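Local coordinates for putative sortase (Streptococcus pneumoniae, PDB 2W1J), which is a class C sortase that probably links pilin subunits covalently by a cysteine-based transpeptidation during pilus fibre assembly, at residues A[33-38]-A[98-103]; A[64-69]-A[80-85]; A[109-114]-A[161-166]; A[169-174]-A[188-193]. All blocks are in the same frame, centred on the assembly; numbering follows the deposited sequence.

Interaction 1. Residues A[33-38]-A[98-103]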
loop_
_atom_site.group_PDB
_atom_site.type_symbol
_atom_site.label_atom_id
_atom_site.label_comp_id
_atom_site.label_asym_id
_atom_site.label_seq_id
_atom_site.Cartn_x
_atom_site.Cartn_y
_atom_site.Cartn_z
ATOM N N ASP A 33 -14.530 -6.688 4.617
ATOM C CA ASP A 33 -15.979 -6.597 4.514
ATOM C C ASP A 33 -16.585 -5.772 5.657
ATOM O O ASP A 33 -17.624 -5.135 5.481
ATOM C CB ASP A 33 -16.604 -7.993 4.486
ATOM C CG ASP A 33 -16.307 -8.757 3.209
ATOM O OD1 ASP A 33 -15.739 -8.189 2.254
ATOM O OD2 ASP A 33 -16.681 -9.950 3.156
ATOM N N SER A 34 -15.926 -5.778 6.815
ATOM C CA SER A 34 -16.427 -5.066 7.995
ATOM C C SER A 34 -15.625 -3.809 8.298
ATOM O O SER A 34 -15.761 -3.226 9.366
ATOM C CB SER A 34 -16.414 -5.973 9.226
ATOM O OG SER A 34 -15.096 -6.330 9.597
ATOM N N LEU A 35 -14.797 -3.388 7.352
ATOM C CA LEU A 35 -13.886 -2.278 7.582
ATOM C C LEU A 35 -14.577 -1.014 8.079
ATOM O O LEU A 35 -15.533 -0.538 7.470
ATOM C CB LEU A 35 -13.136 -1.958 6.295
ATOM C CG LEU A 35 -12.165 -0.777 6.365
ATOM C CD1 LEU A 35 -10.985 -1.114 7.252
ATOM C CD2 LEU A 35 -11.707 -0.395 4.960
ATOM N N ASN A 36 -14.052 -0.451 9.159
ATOM C CA ASN A 36 -14.378 0.911 9.548
ATOM C C ASN A 36 -13.487 1.849 8.737
ATOM O O ASN A 36 -12.324 2.047 9.075
ATOM C CB ASN A 36 -14.147 1.116 11.048
ATOM C CG ASN A 36 -14.505 2.516 11.506
ATOM O OD1 ASN A 36 -15.383 3.167 10.935
ATOM N ND2 ASN A 36 -13.818 2.992 12.539
ATOM N N ASN A 37 -14.040 2.396 7.659
ATOM C CA ASN A 37 -13.245 3.077 6.633
ATOM C C ASN A 37 -13.025 4.535 7.030
ATOM O O ASN A 37 -13.611 5.460 6.459
ATOM C CB ASN A 37 -13.950 2.947 5.272
ATOM C CG ASN A 37 -13.113 3.434 4.096
ATOM O OD1 ASN A 37 -13.675 3.904 3.104
ATOM N ND2 ASN A 37 -11.790 3.275 4.166
ATOM N N VAL A 38 -12.179 4.711 8.039
ATOM C CA VAL A 38 -11.839 6.026 8.559
ATOM C C VAL A 38 -10.325 6.108 8.626
ATOM O O VAL A 38 -9.678 5.278 9.270
ATOM C CB VAL A 38 -12.438 6.252 9.962
ATOM C CG1 VAL A 38 -11.958 7.577 10.543
ATOM C CG2 VAL A 38 -13.958 6.200 9.904
ATOM N N GLY A 98 -7.114 1.952 8.376
ATOM C CA GLY A 98 -8.392 2.567 8.048
ATOM C C GLY A 98 -8.766 2.360 6.591
ATOM O O GLY A 98 -9.921 2.548 6.226
ATOM N N THR A 99 -7.795 1.983 5.755
ATOM C CA THR A 99 -8.071 1.662 4.353
ATOM C C THR A 99 -8.108 0.143 4.159
ATOM O O THR A 99 -7.714 -0.618 5.043
ATOM C CB THR A 99 -7.078 2.353 3.376
ATOM O OG1 THR A 99 -5.790 1.715 3.391
ATOM C CG2 THR A 99 -6.948 3.839 3.714
ATOM N N SER A 100 -8.591 -0.313 3.008
ATOM C CA SER A 100 -8.743 -1.745 2.766
ATOM C C SER A 100 -7.391 -2.449 2.773
ATOM O O SER A 100 -6.389 -1.891 2.286
ATOM C CB SER A 100 -9.371 -1.979 1.392
ATOM O OG SER A 100 -10.576 -1.260 1.213
ATOM N N LEU A 101 -7.357 -3.678 3.285
ATOM C CA LEU A 101 -6.185 -4.520 3.072
ATOM C C LEU A 101 -5.993 -4.786 1.585
ATOM O O LEU A 101 -6.973 -4.829 0.822
ATOM C CB LEU A 101 -6.349 -5.845 3.798
ATOM C CG LEU A 101 -6.487 -5.748 5.317
ATOM C CD1 LEU A 101 -6.781 -7.121 5.895
ATOM C CD2 LEU A 101 -5.197 -5.184 5.912
ATOM N N PRO A 102 -4.731 -4.964 1.162
ATOM C CA PRO A 102 -4.420 -5.053 -0.267
ATOM C C PRO A 102 -4.683 -6.457 -0.805
ATOM O O PRO A 102 -3.757 -7.200 -1.153
ATOM C CB PRO A 102 -2.932 -4.687 -0.318
ATOM C CG PRO A 102 -2.402 -5.153 1.011
ATOM C CD PRO A 102 -3.511 -4.864 1.989
ATOM N N ILE A 103 -5.968 -6.786 -0.901
ATOM C CA ILE A 103 -6.426 -8.049 -1.478
ATOM C C ILE A 103 -7.433 -7.837 -2.611
ATOM O O ILE A 103 -7.932 -8.798 -3.188
ATOM C CB ILE A 103 -7.038 -8.983 -0.412
ATOM C CG1 ILE A 103 -8.283 -8.345 0.214
ATOM C CG2 ILE A 103 -6.001 -9.308 0.642
ATOM C CD1 ILE A 103 -9.100 -9.277 1.118
#

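Interaction 2. Residues A[64-69]-A[80-85]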
loop_
_atom_site.group_PDB
_atom_site.type_symbol
_atom_site.label_atom_id
_atom_site.label_comp_id
_atom_site.label_asym_id
_atom_site.label_seq_id
_atom_site.Cartn_x
_atom_site.Cartn_y
_atom_site.Cartn_z
ATOM N N GLU A 64 6.276 -10.329 9.194
ATOM C CA GLU A 64 5.882 -8.932 9.343
ATOM C C GLU A 64 5.573 -8.179 8.050
ATOM O O GLU A 64 5.057 -7.068 8.097
ATOM C CB GLU A 64 6.899 -8.155 10.184
ATOM C CG GLU A 64 6.851 -8.493 11.666
ATOM C CD GLU A 64 7.810 -7.655 12.486
ATOM O OE1 GLU A 64 8.981 -7.513 12.072
ATOM O OE2 GLU A 64 7.396 -7.146 13.549
ATOM N N ARG A 65 5.870 -8.769 6.895
ATOM C CA ARG A 65 5.570 -8.101 5.625
ATOM C C ARG A 65 4.260 -8.622 5.054
ATOM O O ARG A 65 4.056 -9.835 4.963
ATOM C CB ARG A 65 6.699 -8.315 4.616
ATOM C CG ARG A 65 7.938 -7.485 4.899
ATOM C CD ARG A 65 9.112 -7.915 4.040
ATOM N NE ARG A 65 9.727 -9.141 4.541
ATOM C CZ ARG A 65 10.710 -9.178 5.433
ATOM N NH1 ARG A 65 11.216 -8.052 5.920
ATOM N NH2 ARG A 65 11.201 -10.345 5.829
ATOM N N MET A 66 3.366 -7.718 4.662
ATOM C CA MET A 66 2.090 -8.143 4.098
ATOM C C MET A 66 2.126 -8.249 2.576
ATOM O O MET A 66 1.131 -8.604 1.941
ATOM C CB MET A 66 0.947 -7.229 4.551
ATOM C CG MET A 66 0.789 -5.968 3.725
ATOM S SD MET A 66 -0.708 -5.050 4.164
ATOM C CE MET A 66 -0.275 -4.470 5.813
ATOM N N GLY A 67 3.284 -7.972 1.986
ATOM C CA GLY A 67 3.446 -8.116 0.543
ATOM C C GLY A 67 4.439 -7.099 0.021
ATOM O O GLY A 67 5.290 -6.608 0.770
ATOM N N HIS A 68 4.365 -6.807 -1.271
ATOM C CA HIS A 68 5.194 -5.753 -1.835
ATOM C C HIS A 68 4.490 -5.047 -2.970
ATOM O O HIS A 68 3.556 -5.588 -3.570
ATOM C CB HIS A 68 6.626 -6.195 -2.211
ATOM C CG HIS A 68 6.720 -7.442 -3.037
ATOM N ND1 HIS A 68 7.139 -7.429 -4.351
ATOM C CD2 HIS A 68 6.585 -8.749 -2.703
ATOM C CE1 HIS A 68 7.185 -8.667 -4.811
ATOM N NE2 HIS A 68 6.859 -9.489 -3.829
ATOM N N VAL A 69 4.916 -3.815 -3.207
ATOM C CA VAL A 69 4.398 -3.013 -4.301
ATOM C C VAL A 69 5.494 -2.828 -5.337
ATOM O O VAL A 69 6.588 -2.327 -5.031
ATOM C CB VAL A 69 3.851 -1.643 -3.805
ATOM C CG1 VAL A 69 4.900 -0.854 -3.029
ATOM C CG2 VAL A 69 3.256 -0.846 -4.957
ATOM N N VAL A 80 5.799 -4.065 1.938
ATOM C CA VAL A 80 4.727 -3.315 2.580
ATOM C C VAL A 80 4.502 -3.875 3.977
ATOM O O VAL A 80 4.334 -5.090 4.153
ATOM C CB VAL A 80 3.405 -3.424 1.769
ATOM C CG1 VAL A 80 2.283 -2.707 2.489
ATOM C CG2 VAL A 80 3.585 -2.872 0.362
ATOM N N TYR A 81 4.506 -2.989 4.968
ATOM C CA TYR A 81 4.273 -3.368 6.362
ATOM C C TYR A 81 2.969 -2.762 6.835
ATOM O O TYR A 81 2.493 -1.788 6.253
ATOM C CB TYR A 81 5.407 -2.859 7.258
ATOM C CG TYR A 81 6.745 -3.438 6.890
ATOM C CD1 TYR A 81 7.568 -2.815 5.967
ATOM C CD2 TYR A 81 7.177 -4.633 7.452
ATOM C CE1 TYR A 81 8.790 -3.361 5.620
ATOM C CE2 TYR A 81 8.393 -5.185 7.108
ATOM C CZ TYR A 81 9.191 -4.549 6.188
ATOM O OH TYR A 81 10.407 -5.107 5.857
ATOM N N ALA A 82 2.400 -3.329 7.895
ATOM C CA ALA A 82 1.189 -2.779 8.490
ATOM C C ALA A 82 1.448 -1.434 9.166
ATOM O O ALA A 82 2.457 -1.248 9.847
ATOM C CB ALA A 82 0.592 -3.764 9.481
ATOM N N GLY A 83 0.519 -0.505 8.983
ATOM C CA GLY A 83 0.623 0.815 9.601
ATOM C C GLY A 83 1.667 1.697 8.951
ATOM O O GLY A 83 2.315 1.308 7.972
ATOM N N THR A 84 1.843 2.885 9.517
ATOM C CA THR A 84 2.688 3.895 8.901
ATOM C C THR A 84 3.604 4.553 9.923
ATOM O O THR A 84 4.017 5.698 9.747
ATOM C CB THR A 84 1.855 4.980 8.175
ATOM O OG1 THR A 84 0.856 5.499 9.059
ATOM C CG2 THR A 84 1.163 4.396 6.939
ATOM N N ALA A 85 3.923 3.822 10.987
ATOM C CA ALA A 85 4.856 4.318 11.999
ATOM C C ALA A 85 6.207 4.688 11.387
ATOM O O ALA A 85 6.586 4.180 10.339
ATOM C CB ALA A 85 5.033 3.286 13.102
HETATM O O HOH W 1 3.499 -5.552 9.361
#

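Interaction 3. Residues A[109-114]-A[161-166]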
loop_
_atom_site.group_PDB
_atom_site.type_symbol
_atom_site.label_atom_id
_atom_site.label_comp_id
_atom_site.label_asym_id
_atom_site.label_seq_id
_atom_site.Cartn_x
_atom_site.Cartn_y
_atom_site.Cartn_z
ATOM N N HIS A 109 -10.509 -0.059 -1.428
ATOM C CA HIS A 109 -9.507 0.990 -1.686
ATOM C C HIS A 109 -8.415 0.902 -0.631
ATOM O O HIS A 109 -8.609 1.288 0.526
ATOM C CB HIS A 109 -10.141 2.379 -1.680
ATOM C CG HIS A 109 -9.243 3.464 -2.200
ATOM N ND1 HIS A 109 -9.677 4.761 -2.361
ATOM C CD2 HIS A 109 -7.958 3.444 -2.637
ATOM C CE1 HIS A 109 -8.692 5.501 -2.843
ATOM N NE2 HIS A 109 -7.642 4.721 -3.032
ATOM N N ALA A 110 -7.278 0.351 -1.038
ATOM C CA ALA A 110 -6.105 0.244 -0.186
ATOM C C ALA A 110 -5.166 1.402 -0.479
ATOM O O ALA A 110 -4.986 1.772 -1.637
ATOM C CB ALA A 110 -5.387 -1.079 -0.444
ATOM N N VAL A 111 -4.552 1.941 0.572
ATOM C CA VAL A 111 -3.597 3.038 0.412
ATOM C C VAL A 111 -2.245 2.603 0.956
ATOM O O VAL A 111 -2.147 2.071 2.065
ATOM C CB VAL A 111 -4.093 4.324 1.090
ATOM C CG1 VAL A 111 -3.060 5.441 0.943
ATOM C CG2 VAL A 111 -5.441 4.749 0.507
ATOM N N ILE A 112 -1.215 2.778 0.134
ATOM C CA ILE A 112 0.147 2.344 0.433
ATOM C C ILE A 112 1.037 3.589 0.402
ATOM O O ILE A 112 1.003 4.345 -0.567
ATOM C CB ILE A 112 0.643 1.287 -0.584
ATOM C CG1 ILE A 112 -0.259 0.044 -0.560
ATOM C CG2 ILE A 112 2.110 0.917 -0.301
ATOM C CD1 ILE A 112 0.113 -0.997 -1.588
ATOM N N THR A 113 1.798 3.791 1.475
ATOM C CA THR A 113 2.500 5.041 1.769
ATOM C C THR A 113 4.012 4.837 1.777
ATOM O O THR A 113 4.486 3.833 2.305
ATOM C CB THR A 113 2.129 5.464 3.200
ATOM O OG1 THR A 113 0.709 5.388 3.379
ATOM C CG2 THR A 113 2.631 6.861 3.516
ATOM N N ALA A 114 4.768 5.795 1.251
ATOM C CA ALA A 114 6.221 5.752 1.420
ATOM C C ALA A 114 6.817 7.139 1.234
ATOM O O ALA A 114 6.159 8.043 0.699
ATOM C CB ALA A 114 6.867 4.744 0.454
ATOM N N ASP A 161 -10.519 12.611 1.745
ATOM C CA ASP A 161 -11.681 12.272 0.918
ATOM C C ASP A 161 -11.310 11.317 -0.222
ATOM O O ASP A 161 -12.068 10.404 -0.563
ATOM C CB ASP A 161 -12.299 13.539 0.314
ATOM C CG ASP A 161 -12.986 14.423 1.345
ATOM O OD1 ASP A 161 -13.134 13.997 2.509
ATOM O OD2 ASP A 161 -13.378 15.554 0.978
ATOM N N ASP A 162 -10.142 11.529 -0.823
ATOM C CA ASP A 162 -9.740 10.770 -1.995
ATOM C C ASP A 162 -9.102 9.437 -1.629
ATOM O O ASP A 162 -8.624 8.730 -2.525
ATOM C CB ASP A 162 -8.753 11.584 -2.827
ATOM C CG ASP A 162 -9.311 12.929 -3.209
ATOM O OD1 ASP A 162 -10.271 12.961 -4.004
ATOM O OD2 ASP A 162 -8.802 13.952 -2.713
ATOM N N LEU A 163 -9.054 9.124 -0.335
ATOM C CA LEU A 163 -8.432 7.900 0.165
ATOM C C LEU A 163 -9.455 6.871 0.614
ATOM O O LEU A 163 -9.081 5.790 1.058
ATOM C CB LEU A 163 -7.507 8.225 1.339
ATOM C CG LEU A 163 -6.379 9.208 1.008
ATOM C CD1 LEU A 163 -5.524 9.455 2.246
ATOM C CD2 LEU A 163 -5.525 8.697 -0.141
ATOM N N LEU A 164 -10.732 7.219 0.524
ATOM C CA LEU A 164 -11.797 6.364 1.035
ATOM C C LEU A 164 -12.341 5.446 -0.053
ATOM O O LEU A 164 -12.132 5.672 -1.244
ATOM C CB LEU A 164 -12.923 7.228 1.604
ATOM C CG LEU A 164 -12.504 8.135 2.763
ATOM C CD1 LEU A 164 -13.700 8.957 3.224
ATOM C CD2 LEU A 164 -11.916 7.328 3.919
ATOM N N ILE A 165 -13.064 4.411 0.355
ATOM C CA ILE A 165 -13.663 3.489 -0.603
ATOM C C ILE A 165 -14.626 4.228 -1.518
ATOM O O ILE A 165 -15.426 5.048 -1.057
ATOM C CB ILE A 165 -14.394 2.331 0.125
ATOM C CG1 ILE A 165 -13.364 1.407 0.779
ATOM C CG2 ILE A 165 -15.293 1.563 -0.822
ATOM C CD1 ILE A 165 -13.974 0.437 1.773
ATOM N N VAL A 166 -14.542 3.931 -2.812
ATOM C CA VAL A 166 -15.546 4.374 -3.768
ATOM C C VAL A 166 -16.350 3.142 -4.167
ATOM O O VAL A 166 -15.817 2.219 -4.768
ATOM C CB VAL A 166 -14.889 4.994 -5.025
ATOM C CG1 VAL A 166 -15.958 5.521 -5.975
ATOM C CG2 VAL A 166 -13.905 6.099 -4.628
HETATM O O HOH W 2 -10.010 3.377 1.856
#

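Interaction 4. Residues A[169-174]-A[188-193]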
loop_
_atom_site.group_PDB
_atom_site.type_symbol
_atom_site.label_atom_id
_atom_site.label_comp_id
_atom_site.label_asym_id
_atom_site.label_seq_id
_atom_site.Cartn_x
_atom_site.Cartn_y
_atom_site.Cartn_z
ATOM N N HIS A 169 -15.761 0.312 -7.308
ATOM C CA HIS A 169 -14.387 0.371 -7.803
ATOM C C HIS A 169 -13.430 -0.420 -6.913
ATOM O O HIS A 169 -13.661 -0.604 -5.715
ATOM C CB HIS A 169 -13.934 1.830 -7.936
ATOM C CG HIS A 169 -14.757 2.636 -8.901
ATOM N ND1 HIS A 169 -14.404 2.794 -10.226
ATOM C CD2 HIS A 169 -15.913 3.322 -8.735
ATOM C CE1 HIS A 169 -15.315 3.534 -10.836
ATOM N NE2 HIS A 169 -16.236 3.875 -9.952
ATOM N N ASP A 170 -12.337 -0.862 -7.529
ATOM C CA ASP A 170 -11.247 -1.575 -6.864
ATOM C C ASP A 170 -10.001 -0.724 -7.115
ATOM O O ASP A 170 -9.435 -0.753 -8.213
ATOM C CB ASP A 170 -11.119 -2.969 -7.512
ATOM C CG ASP A 170 -10.008 -3.833 -6.920
ATOM O OD1 ASP A 170 -9.101 -3.313 -6.227
ATOM O OD2 ASP A 170 -10.030 -5.071 -7.188
ATOM N N TYR A 171 -9.616 0.063 -6.111
ATOM C CA TYR A 171 -8.551 1.065 -6.233
ATOM C C TYR A 171 -7.399 0.784 -5.277
ATOM O O TYR A 171 -7.598 0.294 -4.161
ATOM C CB TYR A 171 -9.100 2.449 -5.874
ATOM C CG TYR A 171 -9.979 3.135 -6.891
ATOM C CD1 TYR A 171 -9.598 3.251 -8.225
ATOM C CD2 TYR A 171 -11.159 3.775 -6.488
ATOM C CE1 TYR A 171 -10.399 3.948 -9.143
ATOM C CE2 TYR A 171 -11.954 4.470 -7.391
ATOM C CZ TYR A 171 -11.564 4.556 -8.714
ATOM O OH TYR A 171 -12.358 5.252 -9.607
ATOM N N VAL A 172 -6.189 1.132 -5.706
ATOM C CA VAL A 172 -5.063 1.283 -4.792
ATOM C C VAL A 172 -4.479 2.665 -5.060
ATOM O O VAL A 172 -4.258 3.036 -6.219
ATOM C CB VAL A 172 -3.986 0.195 -4.999
ATOM C CG1 VAL A 172 -2.709 0.535 -4.232
ATOM C CG2 VAL A 172 -4.522 -1.164 -4.563
ATOM N N THR A 173 -4.252 3.425 -3.993
ATOM C CA THR A 173 -3.566 4.709 -4.099
ATOM C C THR A 173 -2.199 4.616 -3.439
ATOM O O THR A 173 -2.057 4.096 -2.325
ATOM C CB THR A 173 -4.399 5.845 -3.475
ATOM O OG1 THR A 173 -5.599 6.010 -4.243
ATOM C CG2 THR A 173 -3.630 7.175 -3.429
ATOM N N LEU A 174 -1.197 5.111 -4.160
ATOM C CA LEU A 174 0.162 5.266 -3.666
ATOM C C LEU A 174 0.316 6.713 -3.207
ATOM O O LEU A 174 0.036 7.652 -3.961
ATOM C CB LEU A 174 1.159 4.903 -4.765
ATOM C CG LEU A 174 0.862 3.581 -5.486
ATOM C CD1 LEU A 174 1.906 3.352 -6.566
ATOM C CD2 LEU A 174 0.852 2.426 -4.511
ATOM N N LEU A 188 -1.000 11.795 -4.609
ATOM C CA LEU A 188 -1.802 10.579 -4.653
ATOM C C LEU A 188 -1.784 10.040 -6.067
ATOM O O LEU A 188 -2.269 10.715 -6.984
ATOM C CB LEU A 188 -3.260 10.883 -4.316
ATOM C CG LEU A 188 -3.608 11.418 -2.937
ATOM C CD1 LEU A 188 -5.102 11.433 -2.716
ATOM C CD2 LEU A 188 -2.906 10.672 -1.854
ATOM N N VAL A 189 -1.258 8.837 -6.245
ATOM C CA VAL A 189 -1.275 8.186 -7.542
ATOM C C VAL A 189 -2.243 7.019 -7.417
ATOM O O VAL A 189 -1.943 6.040 -6.732
ATOM C CB VAL A 189 0.131 7.713 -7.939
ATOM C CG1 VAL A 189 0.068 6.885 -9.216
ATOM C CG2 VAL A 189 1.064 8.920 -8.117
ATOM N N ARG A 190 -3.413 7.147 -8.036
ATOM C CA ARG A 190 -4.466 6.143 -7.914
ATOM C C ARG A 190 -4.483 5.246 -9.134
ATOM O O ARG A 190 -4.486 5.741 -10.265
ATOM C CB ARG A 190 -5.841 6.809 -7.781
ATOM C CG ARG A 190 -6.957 5.822 -7.492
ATOM C CD ARG A 190 -8.298 6.524 -7.443
ATOM N NE ARG A 190 -8.749 6.929 -8.766
ATOM C CZ ARG A 190 -9.866 7.607 -8.995
ATOM N NH1 ARG A 190 -10.593 8.054 -7.976
ATOM N NH2 ARG A 190 -10.224 7.892 -10.242
ATOM N N GLY A 191 -4.547 3.935 -8.906
ATOM C CA GLY A 191 -4.777 2.973 -9.987
ATOM C C GLY A 191 -6.050 2.175 -9.765
ATOM O O GLY A 191 -6.426 1.933 -8.621
ATOM N N HIS A 192 -6.707 1.790 -10.861
ATOM C CA HIS A 192 -7.815 0.837 -10.787
ATOM C C HIS A 192 -7.338 -0.550 -11.169
ATOM O O HIS A 192 -6.423 -0.713 -11.974
ATOM C CB HIS A 192 -9.027 1.255 -11.640
ATOM C CG HIS A 192 -8.732 1.413 -13.096
ATOM N ND1 HIS A 192 -8.565 0.357 -13.970
ATOM C CD2 HIS A 192 -8.604 2.535 -13.839
ATOM C CE1 HIS A 192 -8.329 0.825 -15.187
ATOM N NE2 HIS A 192 -8.345 2.145 -15.130
ATOM N N ARG A 193 -7.999 -1.547 -10.593
ATOM C CA ARG A 193 -7.658 -2.935 -10.837
ATOM C C ARG A 193 -7.893 -3.277 -12.305
ATOM O O ARG A 193 -8.900 -2.849 -12.896
ATOM C CB ARG A 193 -8.536 -3.799 -9.946
ATOM C CG ARG A 193 -8.254 -5.287 -10.008
ATOM C CD ARG A 193 -6.989 -5.673 -9.259
ATOM N NE ARG A 193 -6.785 -7.124 -9.317
ATOM C CZ ARG A 193 -7.394 -7.990 -8.516
ATOM N NH1 ARG A 193 -8.218 -7.558 -7.557
ATOM N NH2 ARG A 193 -7.166 -9.292 -8.649
#

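Interaction 1. Residues A[33-38]-A[98-103]
Two irregular loops meet here over a single carbonyl group, and the tight part of the contact is gathered around G98. The amide of N37 swings across the gap with CG anti to the backbone N (chi1 -171°), and ND2 donates to G98 O at 2.9 Å. The bond is fairly straight (155° at the hydrogen) and well placed, since the donor lies in the carbonyl plane and the oxygen in the plane of the amide. Next to it, L35 adds an apolar branch: its CD2 rests 3.7 Å from both G98 O and S100 N, with CD1 alongside. G98 has positive phi and no side chain, so V38 O can come within 3.2 Å of its CA in a CA-H...O contact. An inverse gamma turn centred on N37, closed by V38 N bonding to N36 O, brings these groups together. The outer side is much looser. N36 is exposed and barely brushes the partner, and the CB of V38 points away from it. The 33-38 segment leaves the end of helix 18-33, where N32 OD1 bonds to L101 N. N37 OD1 is hydrogen-bonded to I165 N and S100 OG to H109 N, while T99 OG1 bonds to L96 O and to V111 N of strand 108-113, joining the loops to the sheet.

Interaction 2. Residues A[64-69]-A[80-85]
This is a buried antiparallel pairing within the beta hairpin of strands 65-71 and 76-82, the first two strands of the sortase sheet, and it is irregular near the end distant from the turn. V80 spends both backbone groups on successive residues. M66 N donates to V80 O at 2.8 Å, nearly along the C=O axis, whereas V80 N reaches G67 O at 2.8 Å from well above that carbonyl's plane. The pairing is continued by water, which donates to E64 O at 2.5 Å and accepts from A82 N at 2.9 Å. Side chains pack on both sides of this backbone. M66 sets CG in the crowded position between the backbone N and the carbonyl carbon (chi1 84°), which lays CG 3.8 Å from V80 CG1. In the conformer described, one of two, a bend at chi3 brings CE tightly onto A82, 3.5 Å from its CA. R65 runs beside Y81, its CG 3.2 Å from Y81 CE2, and NH1 donates to Y81 OH at 3.1 Å, though the place of NH1 is less certain. The second terminal nitrogen, NH2, forms a salt bridge with D8. Beyond the hairpin, Y81 pairs by backbone with A93 and H95 of strand 93-95, V80 packs on I112 of strand 108-113, and H68 stacks on H139 of strand 135-139.

Interaction 3. Residues A[109-114]-A[161-166]
H109, on strand 108-113, carries most of this contact, and its atoms can be followed outward one by one. CB lies 3.8 Å from I165 CA, so the side chain starts directly against the backbone of the 161-166 loop. With CG anti to the backbone N (chi1 -169°), the imidazole is directed at a run of loop carbonyls, and CG itself lies 3.8 Å from L164 O. ND1 donates to L164 O at 2.8 Å, in a bond that is straight (163°) and in the ring plane, although it meets the carbonyl from above its plane rather than along a lone pair. CE1 comes next, 3.2 Å from D162 O at the ring edge, while L163 O sits over one face, offset toward the rim. At the tip, NE2 is hydrogen-bonded to T173 OG1. With both nitrogens engaged, the rotation of the ring is fixed and it ties strand to loop. A water strengthens the same seam by donating to H109 O at 2.8 Å and to L163 O at 2.7 Å. Two residues along the strand, V111 crosses L163 at about a right angle, its CG2 4.0 Å from L163 CD2. The loop joins strands 144-155 and 170-178 and so corresponds to the β6/β7 loop of sortases, which in relatives borders the sorting-signal groove. It is held on several flanks: K153 of strand 144-155 forms a salt bridge with D162, L188 of strand 185-194 touches D162 and L163, and the loop after helix 18-33 adjoins it.

Interaction 4. Residues A[169-174]-A[188-193]
The beta hairpin of strands 170-178 and 185-194 corresponds to the β7-β8 pair of the sortase fold, and here it forms a regular antiparallel register. V172 and G191 exchange two backbone bonds, the G191 N to V172 O link being 2.8 Å and almost perfectly straight at 178°. L174 and V189 repeat the arrangement. On the face bearing Y171, T173, R190 and H192, the R190 chain, anti at chi1 and chi2, bends at chi3 and lays its guanidinium flat on the Y171 ring, with centres 4.0 Å apart and planes at 10°. R190 CD stands over the middle of one face of the Y171 ring, 3.7 Å from its centroid, so CH-pi contact accompanies an off-centre cation-pi interaction. H169 CB covers the opposite face toward its rim, and G191 O lies in plane at the ring edge. At the D170 end of the pairing, R193 NH1 binds the syn lone pair of D170 OD2 at 3.1 Å, the two charged groups standing nearly perpendicular. D150 pairs with R190 NH2, while Y147 and G105 bond to D170 OD1 and OD2. With R193 these donors would stabilise the ionised carboxylate, while D150 and the Y171 face probably hold R190 in place.

In the fold
Interactions 2 to 4 reach the same sheet, and interaction 1 lies in loops beside it. Interactions 3 and 4 are closest, with centres about 7 Å apart, joined by H109 NE2 to T173 OG1 at 2.7 Å and I112 N to T173 O at 2.9 Å. Interaction 1 adjoins interaction 3 through N37 OD1 to I165 N, also 2.9 Å. Interaction 2 is more remote, its centre about 17 Å from that of interaction 4, yet V69 CG2 packs 4.1 Å from L174 CD2. In sortases the catalytic cysteine and arginine belong to the strands equivalent to 170-178 and 185-194, and the histidine follows 108-113, so interactions 3 and 4 probably lie in the framework beside the active site.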